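Local coordinates for protein mannitol dehydrogenase (Helicobacter pylori, PDB 3TWO) that probably interconverts cinnamyl alcohols and their aldehydes with NADP(H), as a zinc-containing medium-chain alcohol dehydrogenase, at residues B[45-48]-B[52-55]; B[9-14]-B[18-23]; B[327-332]-B[337-342]. All blocks are in the same frame, centred on the assembly; numbering follows the deposited sequence.

Interaction 1: residues B[45-48]-B[52-55]; sequences DIHS and EWKE. With NDP (NADPH dihydro-nicotinamide-adenine-dinucleotide phosphate), chain F.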
loop_
_atom_site.group_PDB
_atom_site.type_symbol
_atom_site.label_atom_id
_atom_site.label_comp_id
_atom_site.label_asym_id
_atom_site.label_seq_id
_atom_site.Cartn_x
_atom_site.Cartn_y
_atom_site.Cartn_z
ATOM N N ASP B 45 -14.332 -20.353 -2.903
ATOM C CA ASP B 45 -15.277 -21.391 -2.480
ATOM C C ASP B 45 -14.613 -22.334 -1.429
ATOM O O ASP B 45 -15.227 -22.764 -0.429
ATOM C CB ASP B 45 -15.759 -22.209 -3.681
ATOM C CG ASP B 45 -16.563 -21.371 -4.702
ATOM O OD1 ASP B 45 -16.969 -20.212 -4.460
ATOM O OD2 ASP B 45 -16.817 -21.897 -5.789
ATOM N N ILE B 46 -13.357 -22.662 -1.709
ATOM C CA ILE B 46 -12.611 -23.617 -0.919
ATOM C C ILE B 46 -12.195 -22.972 0.413
ATOM O O ILE B 46 -12.341 -23.620 1.475
ATOM C CB ILE B 46 -11.314 -24.033 -1.647
ATOM C CG1 ILE B 46 -11.630 -24.634 -3.016
ATOM C CG2 ILE B 46 -10.518 -25.025 -0.769
ATOM C CD1 ILE B 46 -10.366 -24.872 -3.886
ATOM N N HIS B 47 -11.654 -21.738 0.347
ATOM C CA HIS B 47 -11.293 -20.983 1.547
ATOM C C HIS B 47 -12.536 -20.907 2.481
ATOM O O HIS B 47 -12.407 -21.103 3.727
ATOM C CB HIS B 47 -10.855 -19.551 1.209
ATOM C CG HIS B 47 -9.558 -19.429 0.432
ATOM N ND1 HIS B 47 -8.370 -20.007 0.846
ATOM C CD2 HIS B 47 -9.250 -18.726 -0.700
ATOM C CE1 HIS B 47 -7.393 -19.704 -0.009
ATOM N NE2 HIS B 47 -7.892 -18.886 -0.924
ATOM N N SER B 48 -13.732 -20.686 1.900
ATOM C CA SER B 48 -14.922 -20.539 2.758
ATOM C C SER B 48 -15.344 -21.888 3.278
ATOM O O SER B 48 -15.536 -22.052 4.515
ATOM C CB SER B 48 -16.112 -19.868 2.061
ATOM O OG SER B 48 -15.688 -18.733 1.323
ATOM N N GLU B 52 -11.062 -21.138 6.200
ATOM C CA GLU B 52 -9.639 -20.741 6.182
ATOM C C GLU B 52 -9.491 -19.281 6.516
ATOM O O GLU B 52 -8.391 -18.813 6.837
ATOM C CB GLU B 52 -8.990 -21.092 4.812
ATOM C CG GLU B 52 -8.728 -22.619 4.741
ATOM C CD GLU B 52 -8.201 -23.144 3.376
ATOM O OE1 GLU B 52 -8.122 -22.403 2.363
ATOM O OE2 GLU B 52 -7.879 -24.345 3.325
ATOM N N TRP B 53 -10.596 -18.547 6.393
ATOM C CA TRP B 53 -10.606 -17.103 6.640
ATOM C C TRP B 53 -11.237 -16.771 7.984
ATOM O O TRP B 53 -10.848 -15.833 8.633
ATOM C CB TRP B 53 -11.433 -16.410 5.597
ATOM C CG TRP B 53 -10.866 -16.429 4.207
ATOM C CD1 TRP B 53 -9.547 -16.594 3.830
ATOM C CD2 TRP B 53 -11.615 -16.228 3.015
ATOM N NE1 TRP B 53 -9.435 -16.519 2.426
ATOM C CE2 TRP B 53 -10.689 -16.278 1.907
ATOM C CE3 TRP B 53 -12.974 -16.010 2.755
ATOM C CZ2 TRP B 53 -11.103 -16.132 0.561
ATOM C CZ3 TRP B 53 -13.388 -15.839 1.381
ATOM C CH2 TRP B 53 -12.432 -15.893 0.319
ATOM N N LYS B 54 -12.278 -17.528 8.313
ATOM C CA LYS B 54 -13.082 -17.367 9.485
ATOM C C LYS B 54 -13.927 -18.665 9.644
ATOM O O LYS B 54 -13.917 -19.544 8.791
ATOM C CB LYS B 54 -14.023 -16.154 9.311
ATOM C CG LYS B 54 -15.016 -16.335 8.151
ATOM C CD LYS B 54 -15.950 -15.132 8.007
ATOM C CE LYS B 54 -16.909 -15.410 6.892
ATOM N NZ LYS B 54 -16.864 -14.282 5.927
ATOM N N GLU B 55 -14.677 -18.720 10.724
ATOM C CA GLU B 55 -15.574 -19.775 11.001
ATOM C C GLU B 55 -16.735 -19.722 10.010
ATOM O O GLU B 55 -17.405 -18.708 9.902
ATOM C CB GLU B 55 -16.073 -19.548 12.411
ATOM C CG GLU B 55 -15.089 -19.985 13.452
ATOM C CD GLU B 55 -15.117 -21.482 13.576
ATOM O OE1 GLU B 55 -14.290 -22.169 12.925
ATOM O OE2 GLU B 55 -16.018 -21.984 14.296
HETATM P PA NDP F . -6.952 -21.035 -8.140
HETATM O O1A NDP F . -6.212 -22.039 -7.360
HETATM O O2A NDP F . -7.300 -21.124 -9.674
HETATM O O5B NDP F . -5.548 -20.378 -8.645
HETATM C C5B NDP F . -4.397 -20.079 -7.688
HETATM C C4B NDP F . -3.101 -20.139 -8.488
HETATM O O4B NDP F . -1.887 -19.625 -7.797
HETATM C C3B NDP F . -2.827 -21.609 -8.879
HETATM O O3B NDP F . -2.479 -21.628 -10.316
HETATM C C2B NDP F . -1.598 -21.967 -8.000
HETATM O O2B NDP F . -0.835 -22.934 -8.746
HETATM C C1B NDP F . -0.810 -20.636 -7.986
HETATM N N9A NDP F . -0.024 -20.429 -6.748
HETATM C C8A NDP F . -0.357 -20.893 -5.522
HETATM N N7A NDP F . 0.563 -20.449 -4.681
HETATM C C5A NDP F . 1.454 -19.723 -5.351
HETATM C C6A NDP F . 2.597 -19.036 -4.984
HETATM N N6A NDP F . 3.071 -18.993 -3.692
HETATM N N1A NDP F . 3.257 -18.421 -5.958
HETATM C C2A NDP F . 2.860 -18.406 -7.212
HETATM N N3A NDP F . 1.772 -19.036 -7.587
HETATM C C4A NDP F . 1.069 -19.712 -6.663
HETATM O O3 NDP F . -7.334 -19.684 -7.419
HETATM P PN NDP F . -8.275 -18.604 -7.947
HETATM O O1N NDP F . -7.718 -17.906 -9.128
HETATM O O2N NDP F . -9.772 -19.004 -8.040
HETATM O O5D NDP F . -8.264 -17.612 -6.725
HETATM C C5D NDP F . -6.921 -17.177 -6.192
HETATM C C4D NDP F . -7.100 -16.379 -4.832
HETATM O O4D NDP F . -7.899 -15.251 -5.235
HETATM C C3D NDP F . -7.880 -17.112 -3.707
HETATM O O3D NDP F . -7.254 -16.791 -2.434
HETATM C C2D NDP F . -9.294 -16.509 -3.873
HETATM O O2D NDP F . -9.966 -16.514 -2.662
HETATM C C1D NDP F . -8.927 -15.049 -4.230
HETATM N N1N NDP F . -10.061 -14.246 -4.801
HETATM C C2N NDP F . -10.203 -12.906 -4.373
HETATM C C3N NDP F . -11.228 -12.115 -4.865
HETATM C C7N NDP F . -11.295 -10.648 -4.446
HETATM O O7N NDP F . -10.285 -10.062 -4.022
HETATM N N7N NDP F . -12.404 -10.017 -4.815
HETATM C C4N NDP F . -12.161 -12.671 -5.771
HETATM C C5N NDP F . -12.010 -14.008 -6.243
HETATM C C6N NDP F . -10.986 -14.797 -5.761
HETATM P P2B NDP F . -0.179 -24.197 -8.098
HETATM O O1X NDP F . -0.647 -25.427 -9.075
HETATM O O2X NDP F . 1.262 -23.982 -7.931
HETATM O O3X NDP F . -0.908 -24.452 -6.709
#
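Glu-52 meets His-47 twice, once through its backbone and once through its carboxylate. Its N-H points almost straight at His-47 O, with N to O 2.8 Å and an angle of 174° at the hydrogen. This bond ties the loop 52-55 back to the helix 43-49. The rest of Glu-52 runs extended beyond CG past the same carbonyl, and this carries OE1 to the imidazole. His-47 ND1 donates to Glu-52 OE1 at 2.8 Å, less linearly. OE1 is met nearly along its C-O axis but lies somewhat off the ring plane, and the ring and carboxylate planes are 58° apart. The bond settles the imidazole's rotation and leaves NE2 facing the cofactor. His-47 NE2 lies 2.7 Å from O3D of the NADPH, a hydrogen bond shared with the nicotinamide ribose. Glu-52 thus stands in the second shell and positions a residue that holds the cofactor. Both segments lie in the GroES-like domain of this zinc alcohol dehydrogenase family and add to the NADPH pocket from that side.

Trp-53 comes next and lies against CB and one ring face of His-47. The methylene of His-47 sits over one face of the indole, with CB 3.7 Å from the centroid of the five-membered ring, a CH-pi contact. The imidazole and the pyrrole part of the indole are tilted by 30° and offset, with little overlap. Trp-53 NE1 lies over a face of the imidazole, yet its own hydrogen bond goes to Leu-266 O. The indole edge points at the same ribose, with CZ2 3.4 Å from O2D of the NADPH. Phe-278 of the second subunit meets this indole edge-to-face. Trp-53 CZ3 touches Ser-48 OG at 3.7 Å; that hydroxyl is hydrogen-bonded to Ser-44 O.

Interaction 2: residues B[9-14]-B[18-23]; sequences AIFSKD and KPHDFS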
loop_
_atom_site.group_PDB
_atom_site.type_symbol
_atom_site.label_atom_id
_atom_site.label_comp_id
_atom_site.label_asym_id
_atom_site.label_seq_id
_atom_site.Cartn_x
_atom_site.Cartn_y
_atom_site.Cartn_z
ATOM N N ALA B 9 -23.900 -29.366 -0.837
ATOM C CA ALA B 9 -23.571 -28.750 0.442
ATOM C C ALA B 9 -22.431 -29.461 1.183
ATOM O O ALA B 9 -22.282 -30.696 1.105
ATOM C CB ALA B 9 -24.849 -28.667 1.407
ATOM N N ILE B 10 -21.680 -28.669 1.961
ATOM C CA ILE B 10 -20.697 -29.221 2.924
ATOM C C ILE B 10 -21.125 -28.883 4.345
ATOM O O ILE B 10 -21.562 -27.749 4.615
ATOM C CB ILE B 10 -19.284 -28.681 2.570
ATOM C CG1 ILE B 10 -18.229 -29.207 3.553
ATOM C CG2 ILE B 10 -19.293 -27.116 2.463
ATOM C CD1 ILE B 10 -16.780 -28.736 3.206
ATOM N N PHE B 11 -21.056 -29.843 5.264
ATOM C CA PHE B 11 -21.645 -29.610 6.575
ATOM C C PHE B 11 -20.698 -29.182 7.684
ATOM O O PHE B 11 -21.149 -28.822 8.798
ATOM C CB PHE B 11 -22.384 -30.843 7.032
ATOM C CG PHE B 11 -23.804 -30.873 6.575
ATOM C CD1 PHE B 11 -24.106 -31.085 5.207
ATOM C CD2 PHE B 11 -24.855 -30.657 7.495
ATOM C CE1 PHE B 11 -25.442 -31.112 4.755
ATOM C CE2 PHE B 11 -26.201 -30.676 7.056
ATOM C CZ PHE B 11 -26.491 -30.916 5.666
ATOM N N SER B 12 -19.412 -29.339 7.443
ATOM C CA SER B 12 -18.417 -28.778 8.322
ATOM C C SER B 12 -17.098 -28.827 7.553
ATOM O O SER B 12 -17.017 -29.413 6.489
ATOM C CB SER B 12 -18.303 -29.520 9.635
ATOM O OG SER B 12 -17.590 -30.708 9.427
ATOM N N LYS B 13 -16.074 -28.219 8.119
ATOM C CA LYS B 13 -14.879 -27.860 7.368
ATOM C C LYS B 13 -14.091 -29.070 6.886
ATOM O O LYS B 13 -13.350 -28.961 5.951
ATOM C CB LYS B 13 -13.975 -27.016 8.269
ATOM C CG LYS B 13 -13.397 -27.880 9.409
ATOM C CD LYS B 13 -13.048 -27.107 10.609
ATOM C CE LYS B 13 -11.850 -26.301 10.400
ATOM N NZ LYS B 13 -11.440 -26.114 11.794
ATOM N N ASP B 14 -14.239 -30.212 7.525
ATOM C CA ASP B 14 -13.527 -31.430 7.121
ATOM C C ASP B 14 -14.360 -32.496 6.434
ATOM O O ASP B 14 -13.872 -33.620 6.304
ATOM C CB ASP B 14 -12.893 -32.148 8.322
ATOM C CG ASP B 14 -11.934 -31.279 9.080
ATOM O OD1 ASP B 14 -11.108 -30.582 8.458
ATOM O OD2 ASP B 14 -12.008 -31.320 10.317
ATOM N N LYS B 18 -22.233 -33.142 -0.369
ATOM C CA LYS B 18 -23.300 -34.126 -0.592
ATOM C C LYS B 18 -24.510 -33.433 -1.171
ATOM O O LYS B 18 -24.690 -32.246 -0.932
ATOM C CB LYS B 18 -23.706 -34.806 0.722
ATOM C CG LYS B 18 -22.567 -35.553 1.428
ATOM C CD LYS B 18 -22.939 -36.164 2.848
ATOM C CE LYS B 18 -23.214 -35.105 3.960
ATOM N NZ LYS B 18 -24.430 -34.344 3.591
ATOM N N PRO B 19 -25.357 -34.169 -1.921
ATOM C CA PRO B 19 -26.652 -33.615 -2.389
ATOM C C PRO B 19 -27.449 -33.083 -1.213
ATOM O O PRO B 19 -27.552 -33.731 -0.196
ATOM C CB PRO B 19 -27.372 -34.846 -3.008
ATOM C CG PRO B 19 -26.193 -35.647 -3.558
ATOM C CD PRO B 19 -25.119 -35.531 -2.457
ATOM N N HIS B 20 -27.991 -31.889 -1.328
ATOM C CA HIS B 20 -28.706 -31.311 -0.208
ATOM C C HIS B 20 -29.951 -30.660 -0.785
ATOM O O HIS B 20 -29.859 -29.859 -1.747
ATOM C CB HIS B 20 -27.785 -30.280 0.465
ATOM C CG HIS B 20 -28.395 -29.547 1.621
ATOM N ND1 HIS B 20 -28.917 -30.190 2.728
ATOM C CD2 HIS B 20 -28.521 -28.215 1.867
ATOM C CE1 HIS B 20 -29.374 -29.291 3.588
ATOM N NE2 HIS B 20 -29.136 -28.083 3.093
ATOM N N ASP B 21 -31.106 -31.032 -0.225
ATOM C CA ASP B 21 -32.364 -30.366 -0.490
ATOM C C ASP B 21 -32.520 -29.196 0.429
ATOM O O ASP B 21 -32.236 -29.300 1.618
ATOM C CB ASP B 21 -33.550 -31.316 -0.202
ATOM C CG ASP B 21 -33.540 -32.543 -1.108
ATOM O OD1 ASP B 21 -33.211 -32.415 -2.321
ATOM O OD2 ASP B 21 -33.858 -33.637 -0.594
ATOM N N PHE B 22 -33.014 -28.082 -0.118
ATOM C CA PHE B 22 -33.262 -26.873 0.671
ATOM C C PHE B 22 -34.297 -26.016 -0.010
ATOM O O PHE B 22 -34.902 -26.436 -0.987
ATOM C CB PHE B 22 -31.969 -26.058 0.937
ATOM C CG PHE B 22 -31.341 -25.461 -0.285
ATOM C CD1 PHE B 22 -31.390 -24.086 -0.501
ATOM C CD2 PHE B 22 -30.697 -26.272 -1.234
ATOM C CE1 PHE B 22 -30.739 -23.494 -1.642
ATOM C CE2 PHE B 22 -30.076 -25.715 -2.370
ATOM C CZ PHE B 22 -30.055 -24.316 -2.568
ATOM N N SER B 23 -34.523 -24.830 0.541
ATOM C CA SER B 23 -35.452 -23.899 -0.049
ATOM C C SER B 23 -34.877 -22.476 0.032
ATOM O O SER B 23 -34.024 -22.156 0.893
ATOM C CB SER B 23 -36.846 -24.013 0.626
ATOM O OG SER B 23 -36.793 -23.394 1.901
#
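Ala-9 and Lys-18 form an antiparallel hydrogen-bonded pair and exchange two backbone bonds. Ala-9 N donates to Lys-18 O at 3.0 Å, and Lys-18 N returns a bond to Ala-9 O at 2.9 Å. The pair closes the long loop of a beta hairpin. Its strands, 3-9 and 18-24, make a small two-stranded antiparallel sheet near the N-terminus. Beyond Ala-9 the chain leaves the sheet for the connecting loop, while strand 18-24 goes on pairing through His-20 with Gly-7 and Phe-22 with Ser-5.

The side chains of Phe-11, Lys-18 and His-20 gather here. The Lys-18 chain starts extended and then bends at its last two torsions. The bends bring its ammonium end back to the Phe-11 ring, where NZ is 3.6 Å from CE1.

His-20 meets the same phenyl group at CZ. The two rings make a T-shaped pair, with planes at 88° and centroids 5.5 Å apart. Phe-11 supplies the edge and His-20 the face. The phenyl thus has a positively charged lysine end by CE1 and an imidazole by CZ.

Close packing continues at the base of His-20. With chi1 at 178°, the His-20 ring swings away from its own amide N, which directs it toward Phe-11 and lays its root along Ala-9. The small methyl of Ala-9 rests on that root: its CB is 3.5 Å from His-20 CB and 3.7 Å from both CG and CD2 of the same ring.

Interaction 3: residues B[327-332]-B[337-342]; sequences YHNLTH and FRYVID. With NDP (NADPH dihydro-nicotinamide-adenine-dinucleotide phosphate), chain F.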
loop_
_atom_site.group_PDB
_atom_site.type_symbol
_atom_site.label_atom_id
_atom_site.label_comp_id
_atom_site.label_asym_id
_atom_site.label_seq_id
_atom_site.Cartn_x
_atom_site.Cartn_y
_atom_site.Cartn_z
ATOM N N TYR B 327 -11.575 -29.640 -5.710
ATOM C CA TYR B 327 -10.983 -28.943 -4.549
ATOM C C TYR B 327 -9.622 -29.593 -4.188
ATOM O O TYR B 327 -8.657 -28.913 -3.912
ATOM C CB TYR B 327 -11.914 -29.064 -3.330
ATOM C CG TYR B 327 -13.070 -28.074 -3.228
ATOM C CD1 TYR B 327 -13.679 -27.532 -4.371
ATOM C CD2 TYR B 327 -13.524 -27.649 -1.954
ATOM C CE1 TYR B 327 -14.723 -26.608 -4.258
ATOM C CE2 TYR B 327 -14.574 -26.729 -1.828
ATOM C CZ TYR B 327 -15.178 -26.248 -2.984
ATOM O OH TYR B 327 -16.183 -25.357 -2.870
ATOM N N HIS B 328 -9.554 -30.909 -4.188
ATOM C CA HIS B 328 -8.262 -31.560 -3.994
ATOM C C HIS B 328 -7.227 -31.015 -5.009
ATOM O O HIS B 328 -6.137 -30.568 -4.638
ATOM C CB HIS B 328 -8.360 -33.085 -4.188
ATOM C CG HIS B 328 -7.021 -33.751 -4.189
ATOM N ND1 HIS B 328 -6.335 -34.015 -3.021
ATOM C CD2 HIS B 328 -6.196 -34.126 -5.200
ATOM C CE1 HIS B 328 -5.159 -34.552 -3.307
ATOM N NE2 HIS B 328 -5.052 -34.643 -4.621
ATOM N N ASN B 329 -7.597 -31.043 -6.289
ATOM C CA ASN B 329 -6.679 -30.658 -7.362
ATOM C C ASN B 329 -6.234 -29.240 -7.189
ATOM O O ASN B 329 -5.052 -28.940 -7.326
ATOM C CB ASN B 329 -7.366 -30.842 -8.686
ATOM C CG ASN B 329 -7.373 -32.288 -9.113
ATOM O OD1 ASN B 329 -6.696 -33.101 -8.509
ATOM N ND2 ASN B 329 -8.085 -32.603 -10.193
ATOM N N LEU B 330 -7.181 -28.383 -6.795
ATOM C CA LEU B 330 -6.917 -26.963 -6.600
ATOM C C LEU B 330 -6.026 -26.679 -5.399
ATOM O O LEU B 330 -5.413 -25.616 -5.305
ATOM C CB LEU B 330 -8.250 -26.184 -6.499
ATOM C CG LEU B 330 -8.951 -25.897 -7.855
ATOM C CD1 LEU B 330 -10.454 -25.582 -7.640
ATOM C CD2 LEU B 330 -8.195 -24.745 -8.731
ATOM N N THR B 331 -5.973 -27.609 -4.452
ATOM C CA THR B 331 -5.148 -27.389 -3.240
ATOM C C THR B 331 -3.894 -28.264 -3.260
ATOM O O THR B 331 -3.142 -28.256 -2.301
ATOM C CB THR B 331 -5.958 -27.668 -1.956
ATOM O OG1 THR B 331 -6.651 -28.926 -2.078
ATOM C CG2 THR B 331 -6.946 -26.599 -1.764
ATOM N N HIS B 332 -3.680 -29.047 -4.326
ATOM C CA HIS B 332 -2.490 -29.877 -4.361
ATOM C C HIS B 332 -1.721 -29.712 -5.649
ATOM O O HIS B 332 -1.073 -30.638 -6.097
ATOM C CB HIS B 332 -2.821 -31.326 -4.091
ATOM C CG HIS B 332 -3.333 -31.549 -2.702
ATOM N ND1 HIS B 332 -4.603 -31.163 -2.312
ATOM C CD2 HIS B 332 -2.749 -32.105 -1.605
ATOM C CE1 HIS B 332 -4.775 -31.458 -1.031
ATOM N NE2 HIS B 332 -3.681 -32.057 -0.586
ATOM N N PHE B 337 -6.987 -24.424 -15.094
ATOM C CA PHE B 337 -7.471 -23.072 -14.894
ATOM C C PHE B 337 -8.784 -23.125 -14.112
ATOM O O PHE B 337 -8.740 -23.437 -12.891
ATOM C CB PHE B 337 -7.447 -22.249 -16.201
ATOM C CG PHE B 337 -6.034 -22.165 -16.828
ATOM C CD1 PHE B 337 -5.692 -22.915 -17.981
ATOM C CD2 PHE B 337 -5.036 -21.380 -16.249
ATOM C CE1 PHE B 337 -4.410 -22.818 -18.549
ATOM C CE2 PHE B 337 -3.751 -21.298 -16.813
ATOM C CZ PHE B 337 -3.451 -22.030 -17.981
ATOM N N ARG B 338 -9.931 -22.866 -14.755
ATOM C CA ARG B 338 -11.214 -22.938 -14.038
ATOM C C ARG B 338 -11.865 -24.284 -14.253
ATOM O O ARG B 338 -11.860 -24.799 -15.400
ATOM C CB ARG B 338 -12.172 -21.789 -14.457
ATOM C CG ARG B 338 -12.065 -20.551 -13.542
ATOM C CD ARG B 338 -12.898 -20.777 -12.269
ATOM N NE ARG B 338 -13.009 -19.603 -11.416
ATOM C CZ ARG B 338 -12.109 -19.230 -10.504
ATOM N NH1 ARG B 338 -10.953 -19.883 -10.394
ATOM N NH2 ARG B 338 -12.343 -18.153 -9.764
ATOM N N TYR B 339 -12.441 -24.837 -13.176
ATOM C CA TYR B 339 -13.464 -25.922 -13.275
ATOM C C TYR B 339 -14.856 -25.301 -13.335
ATOM O O TYR B 339 -15.138 -24.272 -12.648
ATOM C CB TYR B 339 -13.422 -26.885 -12.076
ATOM C CG TYR B 339 -12.172 -27.754 -12.027
ATOM C CD1 TYR B 339 -11.114 -27.446 -11.143
ATOM C CD2 TYR B 339 -12.025 -28.852 -12.880
ATOM C CE1 TYR B 339 -9.965 -28.251 -11.096
ATOM C CE2 TYR B 339 -10.884 -29.650 -12.856
ATOM C CZ TYR B 339 -9.876 -29.352 -11.966
ATOM O OH TYR B 339 -8.758 -30.128 -11.958
ATOM N N VAL B 340 -15.719 -25.888 -14.176
ATOM C CA VAL B 340 -17.084 -25.410 -14.248
ATOM C C VAL B 340 -18.057 -26.591 -14.156
ATOM O O VAL B 340 -17.887 -27.605 -14.874
ATOM C CB VAL B 340 -17.354 -24.624 -15.503
ATOM C CG1 VAL B 340 -18.850 -24.368 -15.587
ATOM C CG2 VAL B 340 -16.556 -23.297 -15.521
ATOM N N ILE B 341 -19.053 -26.466 -13.273
ATOM C CA ILE B 341 -20.014 -27.562 -13.068
ATOM C C ILE B 341 -21.162 -27.446 -14.046
ATOM O O ILE B 341 -21.782 -26.400 -14.180
ATOM C CB ILE B 341 -20.591 -27.614 -11.641
ATOM C CG1 ILE B 341 -19.466 -27.711 -10.576
ATOM C CG2 ILE B 341 -21.585 -28.799 -11.526
ATOM C CD1 ILE B 341 -19.927 -27.354 -9.183
ATOM N N ASP B 342 -21.438 -28.532 -14.738
ATOM C CA ASP B 342 -22.559 -28.529 -15.647
ATOM C C ASP B 342 -23.777 -28.959 -14.814
ATOM O O ASP B 342 -23.966 -30.144 -14.491
ATOM C CB ASP B 342 -22.216 -29.407 -16.869
ATOM C CG ASP B 342 -23.409 -29.702 -17.741
ATOM O OD1 ASP B 342 -24.557 -29.475 -17.334
ATOM O OD2 ASP B 342 -23.165 -30.213 -18.829
HETATM P PA NDP F . -6.952 -21.035 -8.140
HETATM O O1A NDP F . -6.212 -22.039 -7.360
HETATM O O2A NDP F . -7.300 -21.124 -9.674
HETATM O O5B NDP F . -5.548 -20.378 -8.645
HETATM C C5B NDP F . -4.397 -20.079 -7.688
HETATM C C4B NDP F . -3.101 -20.139 -8.488
HETATM O O4B NDP F . -1.887 -19.625 -7.797
HETATM C C3B NDP F . -2.827 -21.609 -8.879
HETATM O O3B NDP F . -2.479 -21.628 -10.316
HETATM C C2B NDP F . -1.598 -21.967 -8.000
HETATM O O2B NDP F . -0.835 -22.934 -8.746
HETATM C C1B NDP F . -0.810 -20.636 -7.986
HETATM N N9A NDP F . -0.024 -20.429 -6.748
HETATM C C8A NDP F . -0.357 -20.893 -5.522
HETATM N N7A NDP F . 0.563 -20.449 -4.681
HETATM C C5A NDP F . 1.454 -19.723 -5.351
HETATM C C6A NDP F . 2.597 -19.036 -4.984
HETATM N N6A NDP F . 3.071 -18.993 -3.692
HETATM N N1A NDP F . 3.257 -18.421 -5.958
HETATM C C2A NDP F . 2.860 -18.406 -7.212
HETATM N N3A NDP F . 1.772 -19.036 -7.587
HETATM C C4A NDP F . 1.069 -19.712 -6.663
HETATM O O3 NDP F . -7.334 -19.684 -7.419
HETATM P PN NDP F . -8.275 -18.604 -7.947
HETATM O O1N NDP F . -7.718 -17.906 -9.128
HETATM O O2N NDP F . -9.772 -19.004 -8.040
HETATM O O5D NDP F . -8.264 -17.612 -6.725
HETATM C C5D NDP F . -6.921 -17.177 -6.192
HETATM C C4D NDP F . -7.100 -16.379 -4.832
HETATM O O4D NDP F . -7.899 -15.251 -5.235
HETATM C C3D NDP F . -7.880 -17.112 -3.707
HETATM O O3D NDP F . -7.254 -16.791 -2.434
HETATM C C2D NDP F . -9.294 -16.509 -3.873
HETATM O O2D NDP F . -9.966 -16.514 -2.662
HETATM C C1D NDP F . -8.927 -15.049 -4.230
HETATM N N1N NDP F . -10.061 -14.246 -4.801
HETATM C C2N NDP F . -10.203 -12.906 -4.373
HETATM C C3N NDP F . -11.228 -12.115 -4.865
HETATM C C7N NDP F . -11.295 -10.648 -4.446
HETATM O O7N NDP F . -10.285 -10.062 -4.022
HETATM N N7N NDP F . -12.404 -10.017 -4.815
HETATM C C4N NDP F . -12.161 -12.671 -5.771
HETATM C C5N NDP F . -12.010 -14.008 -6.243
HETATM C C6N NDP F . -10.986 -14.797 -5.761
HETATM P P2B NDP F . -0.179 -24.197 -8.098
HETATM O O1X NDP F . -0.647 -25.427 -9.075
HETATM O O2X NDP F . 1.262 -23.982 -7.931
HETATM O O3X NDP F . -0.908 -24.452 -6.709
#
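The helical segment 327-331 and the strand 338-342 keep well apart as backbones, with the nearest CA atoms, Leu-330 and Phe-337, 9.2 Å from each other. The gap is bridged by side chains. Tyr-339 reaches from the strand to the helix, and its hydroxyl end meets Asn-329. Asn-329 ND2 donates to Tyr-339 OH at 3.1 Å, with the oxygen somewhat out of the amide plane. The two side chains cross at about a right angle, and the Asn-329 CB also packs on the hydroxyl.

Leu-330, one residue on, lies along the rim of the same ring. Its CD1 is 4.0 Å from Tyr-339 CD1, near the ring plane, so the leucine meets the edge of the phenol. The leucine and the phenol run antiparallel, each passing alongside the other.

The contact lies within a beta-alpha-beta unit, made of strand 315-318, helix 323-331 and strand 338-342, with the two strands parallel neighbours in a mixed sheet. This unit also lines part of the cofactor pocket. The second branch of Leu-330 turns to the diphosphate, with CD2 3.6 Å from O1A of the NADPH.

Arg-338 points its CB away from the helix, but its chain bends at chi2 (-81°) and brings the guanidinium to the phosphate next to the nicotinamide ribose. Arg-338 NH1 donates to O2N of the NADPH at 2.8 Å, and Arg-338 NH2 adds a weak bond to the same oxygen at 3.2 Å. A salt bridge from NE to Glu-65 OE1 holds the other side of the group. Phe-337 faces elsewhere and meets Phe-185 edge-to-face.

In the fold
Along the chain the order is interaction 2, interaction 1, interaction 3. Interaction 1 lies in the GroES-like domain. Interaction 3 joins a beta-alpha-beta unit whose strand 338-342 pairs with strand 31-40 in the mixed sheet. Their centres are 16 Å apart, but they touch. Ile-46 of helix 43-49 packs on Tyr-327 and Leu-330 of helix 323-331, and Asp-45 also packs on Tyr-327. Both reach the same NADPH, interaction 1 at the nicotinamide ribose and interaction 3 at the diphosphate. Residues far apart in sequence thus build one pocket. Interaction 2 stands aside in the N-terminal two-stranded sheet, centre to centre about 15 Å from interaction 1 and 18 Å from interaction 3, and touches neither.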